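PDB 4IIW: Lmo1499 protein from Listeria monocytogenes, which probably acts as a membrane-bound lytic endotransglycosylase that cleaves nascent peptidoglycan strands within the chain and so terminates their elongation. Local coordinates for residues P156-N161 with K207-L212. Sequence-based numbering, arbitrary orientation.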
ATOM      1  N   PRO B 156     -12.811 -10.160  64.916  1.00 49.35           N
ATOM      2  CA  PRO B 156     -14.081 -10.225  65.627  1.00 51.89           C
ATOM      3  C   PRO B 156     -14.636  -8.905  66.151  1.00 53.29           C
ATOM      4  O   PRO B 156     -15.842  -8.821  66.397  1.00 53.25           O
ATOM      5  CB  PRO B 156     -13.786 -11.190  66.778  1.00 52.62           C
ATOM      6  CG  PRO B 156     -12.327 -11.066  67.017  1.00 51.99           C
ATOM      7  CD  PRO B 156     -11.686 -10.639  65.741  1.00 49.17           C
ATOM      8  N   GLU B 157     -13.780  -7.897  66.328  1.00 54.29           N
ATOM      9  CA  GLU B 157     -14.239  -6.591  66.818  1.00 56.63           C
ATOM     10  C   GLU B 157     -14.822  -5.777  65.658  1.00 55.06           C
ATOM     11  O   GLU B 157     -15.597  -4.842  65.883  1.00 56.51           O
ATOM     12  CB  GLU B 157     -13.095  -5.755  67.405  1.00 58.08           C
ATOM     13  CG  GLU B 157     -12.116  -6.445  68.342  1.00 65.76           C
ATOM     14  CD  GLU B 157     -12.771  -7.091  69.527  1.00 76.86           C
ATOM     15  OE1 GLU B 157     -13.903  -6.693  69.893  1.00 82.55           O
ATOM     16  OE2 GLU B 157     -12.132  -8.004  70.103  1.00 86.42           O
ATOM     17  N   THR B 158     -14.451  -6.142  64.427  1.00 51.50           N
ATOM     18  CA  THR B 158     -14.809  -5.376  63.239  1.00 48.90           C
ATOM     19  C   THR B 158     -15.842  -6.016  62.356  1.00 47.70           C
ATOM     20  O   THR B 158     -16.811  -5.370  62.013  1.00 48.65           O
ATOM     21  CB  THR B 158     -13.538  -5.089  62.405  1.00 48.19           C
ATOM     22  OG1 THR B 158     -12.650  -4.268  63.171  1.00 50.02           O
ATOM     23  CG2 THR B 158     -13.871  -4.365  61.124  1.00 47.21           C
ATOM     24  N   VAL B 159     -15.621  -7.264  61.945  1.00 47.30           N
ATOM     25  CA  VAL B 159     -16.573  -7.995  61.098  1.00 46.41           C
ATOM     26  C   VAL B 159     -17.300  -8.977  61.989  1.00 47.37           C
ATOM     27  O   VAL B 159     -16.709  -9.942  62.425  1.00 49.56           O
ATOM     28  CB  VAL B 159     -15.865  -8.796  59.956  1.00 46.16           C
ATOM     29  CG1 VAL B 159     -16.889  -9.406  59.022  1.00 43.94           C
ATOM     30  CG2 VAL B 159     -14.907  -7.916  59.158  1.00 42.73           C
ATOM     31  N   THR B 160     -18.578  -8.746  62.259  1.00 48.57           N
ATOM     32  CA  THR B 160     -19.348  -9.612  63.155  1.00 49.99           C
ATOM     33  C   THR B 160     -20.459 -10.341  62.415  1.00 52.10           C
ATOM     34  O   THR B 160     -20.598 -10.197  61.200  1.00 53.79           O
ATOM     35  CB  THR B 160     -20.024  -8.771  64.213  1.00 51.55           C
ATOM     36  OG1 THR B 160     -21.068  -7.990  63.599  1.00 53.75           O
ATOM     37  CG2 THR B 160     -19.021  -7.852  64.886  1.00 48.94           C
ATOM     38  N   ASN B 161     -21.271 -11.104  63.148  1.00 54.48           N
ATOM     39  CA  ASN B 161     -22.426 -11.782  62.559  1.00 56.46           C
ATOM     40  C   ASN B 161     -23.365 -10.834  61.808  1.00 55.88           C
ATOM     41  O   ASN B 161     -24.179 -11.283  61.000  1.00 57.58           O
ATOM     42  CB  ASN B 161     -23.223 -12.571  63.612  1.00 58.95           C
ATOM     43  CG  ASN B 161     -22.557 -13.898  63.985  1.00 64.30           C
ATOM     44  OD1 ASN B 161     -21.481 -14.250  63.481  1.00 70.45           O
ATOM     45  ND2 ASN B 161     -23.197 -14.640  64.868  1.00 69.12           N
ATOM     46  N   LYS B 207      -9.542   4.154  66.386  1.00 69.97           N
ATOM     47  CA  LYS B 207      -9.717   5.469  66.999  1.00 72.96           C
ATOM     48  C   LYS B 207     -11.182   5.843  67.265  1.00 72.31           C
ATOM     49  O   LYS B 207     -11.456   6.705  68.111  1.00 75.56           O
ATOM     50  CB  LYS B 207      -9.044   6.553  66.146  1.00 74.28           C
ATOM     51  CG  LYS B 207      -9.520   6.604  64.701  1.00 75.96           C
ATOM     52  CD  LYS B 207      -8.753   7.636  63.902  1.00 81.84           C
ATOM     53  CE  LYS B 207      -9.048   7.507  62.412  1.00 83.35           C
ATOM     54  NZ  LYS B 207      -8.281   8.500  61.609  1.00 88.62           N
ATOM     55  N   TYR B 208     -12.119   5.206  66.569  1.00 67.85           N
ATOM     56  CA  TYR B 208     -13.533   5.503  66.766  1.00 66.96           C
ATOM     57  C   TYR B 208     -14.206   4.586  67.784  1.00 66.62           C
ATOM     58  O   TYR B 208     -15.359   4.828  68.154  1.00 65.58           O
ATOM     59  CB  TYR B 208     -14.300   5.389  65.449  1.00 64.95           C
ATOM     60  CG  TYR B 208     -13.764   6.244  64.333  1.00 65.62           C
ATOM     61  CD1 TYR B 208     -13.818   7.624  64.401  1.00 67.81           C
ATOM     62  CD2 TYR B 208     -13.222   5.662  63.191  1.00 65.65           C
ATOM     63  CE1 TYR B 208     -13.327   8.407  63.370  1.00 70.84           C
ATOM     64  CE2 TYR B 208     -12.733   6.432  62.161  1.00 66.37           C
ATOM     65  CZ  TYR B 208     -12.792   7.803  62.249  1.00 70.56           C
ATOM     66  OH  TYR B 208     -12.305   8.568  61.214  1.00 76.73           O
ATOM     67  N   ARG B 209     -13.493   3.545  68.229  1.00 66.98           N
ATOM     68  CA  ARG B 209     -14.040   2.551  69.178  1.00 69.10           C
ATOM     69  C   ARG B 209     -14.734   3.173  70.371  1.00 71.14           C
ATOM     70  O   ARG B 209     -15.864   2.824  70.679  1.00 71.07           O
ATOM     71  CB  ARG B 209     -12.949   1.637  69.743  1.00 70.98           C
ATOM     72  CG  ARG B 209     -12.185   0.806  68.734  1.00 73.53           C
ATOM     73  CD  ARG B 209     -13.041  -0.245  68.042  1.00 75.69           C
ATOM     74  NE  ARG B 209     -12.214  -1.063  67.151  1.00 75.47           N
ATOM     75  CZ  ARG B 209     -12.667  -2.053  66.398  1.00 73.48           C
ATOM     76  NH1 ARG B 209     -13.959  -2.370  66.423  1.00 71.57           N
ATOM     77  NH2 ARG B 209     -11.821  -2.730  65.620  1.00 74.12           N
ATOM     78  N   ASP B 210     -14.040   4.076  71.055  1.00 73.10           N
ATOM     79  CA  ASP B 210     -14.587   4.701  72.239  1.00 76.31           C
ATOM     80  C   ASP B 210     -15.897   5.430  71.959  1.00 74.83           C
ATOM     81  O   ASP B 210     -16.826   5.359  72.774  1.00 76.18           O
ATOM     82  CB  ASP B 210     -13.573   5.658  72.889  1.00 80.23           C
ATOM     83  CG  ASP B 210     -12.371   4.930  73.502  1.00 85.89           C
ATOM     84  OD1 ASP B 210     -12.135   3.741  73.173  1.00 89.67           O
ATOM     85  OD2 ASP B 210     -11.650   5.560  74.309  1.00 91.69           O
ATOM     86  N   GLU B 211     -15.992   6.126  70.828  1.00 71.35           N
ATOM     87  CA  GLU B 211     -17.226   6.846  70.533  1.00 70.52           C
ATOM     88  C   GLU B 211     -18.352   5.859  70.139  1.00 68.07           C
ATOM     89  O   GLU B 211     -19.499   6.033  70.539  1.00 67.69           O
ATOM     90  CB  GLU B 211     -16.997   7.939  69.485  1.00 69.06           C
ATOM     91  CG  GLU B 211     -18.209   8.847  69.273  1.00 71.11           C
ATOM     92  CD  GLU B 211     -18.639   9.640  70.535  1.00 75.07           C
ATOM     93  OE1 GLU B 211     -17.780   9.980  71.386  1.00 78.54           O
ATOM     94  OE2 GLU B 211     -19.845   9.945  70.655  1.00 71.49           O
ATOM     95  N   LEU B 212     -18.015   4.816  69.378  1.00 66.00           N
ATOM     96  CA  LEU B 212     -18.996   3.795  69.008  1.00 64.59           C
ATOM     97  C   LEU B 212     -19.630   3.141  70.253  1.00 67.30           C
ATOM     98  O   LEU B 212     -20.848   2.945  70.303  1.00 66.78           O
ATOM     99  CB  LEU B 212     -18.337   2.727  68.161  1.00 62.45           C
ATOM    100  CG  LEU B 212     -17.918   3.155  66.759  1.00 62.68           C
ATOM    101  CD1 LEU B 212     -17.003   2.108  66.153  1.00 56.97           C
ATOM    102  CD2 LEU B 212     -19.143   3.406  65.885  1.00 58.89           C
TER
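Arg209 of helix 209-215 reaches to the loop at Glu157 and Thr158, and this one side chain carries the whole contact, bridging backbones whose nearest CA atoms, those of Glu157 and Arg209, are 9.4 Å apart. The bond from its CA to CB is already directed toward the loop. The chain bends at CG (chi2 -66°) and then runs fully extended through CD and NE; CG, CD and NE stay clear of the loop, and the guanidinium does the touching. CZ is the first atom to arrive, 3.9 Å from Glu157 CB. Beyond it the two terminal nitrogens part. NH1 donates a hydrogen bond to Glu157 O at 3.0 Å, a bent one with an N-H...O angle of 143°, and the donor stands well above the carbonyl plane instead of along a lone pair. NH2 lies 3.0 Å from Thr158 OG1, which sits at the guanidinium edge. Glu157 CB packs against this same end of the arginine, 3.6 Å from NH1. From there the glutamate chain folds back at chi2 and carries its carboxylate away, leaving OE1 5.5 Å from NH1, too far for an ion pair.

Arg209 finds its charge partner in Asp202, whose OD1 forms a salt bridge with NH2 and a hydrogen bond with Thr158 OG1. One carboxylate oxygen therefore ties the hydroxyl and the guanidinium together, and probably helps to orient both. The contact is small, burying 113 Å² in all, and lies away from the predicted catalytic site. It links the loop that follows helix 145-154 to the first turn of helix 209-215, with helix 190-204 supplying Asp202 between them and Thr201 in contact with Thr158.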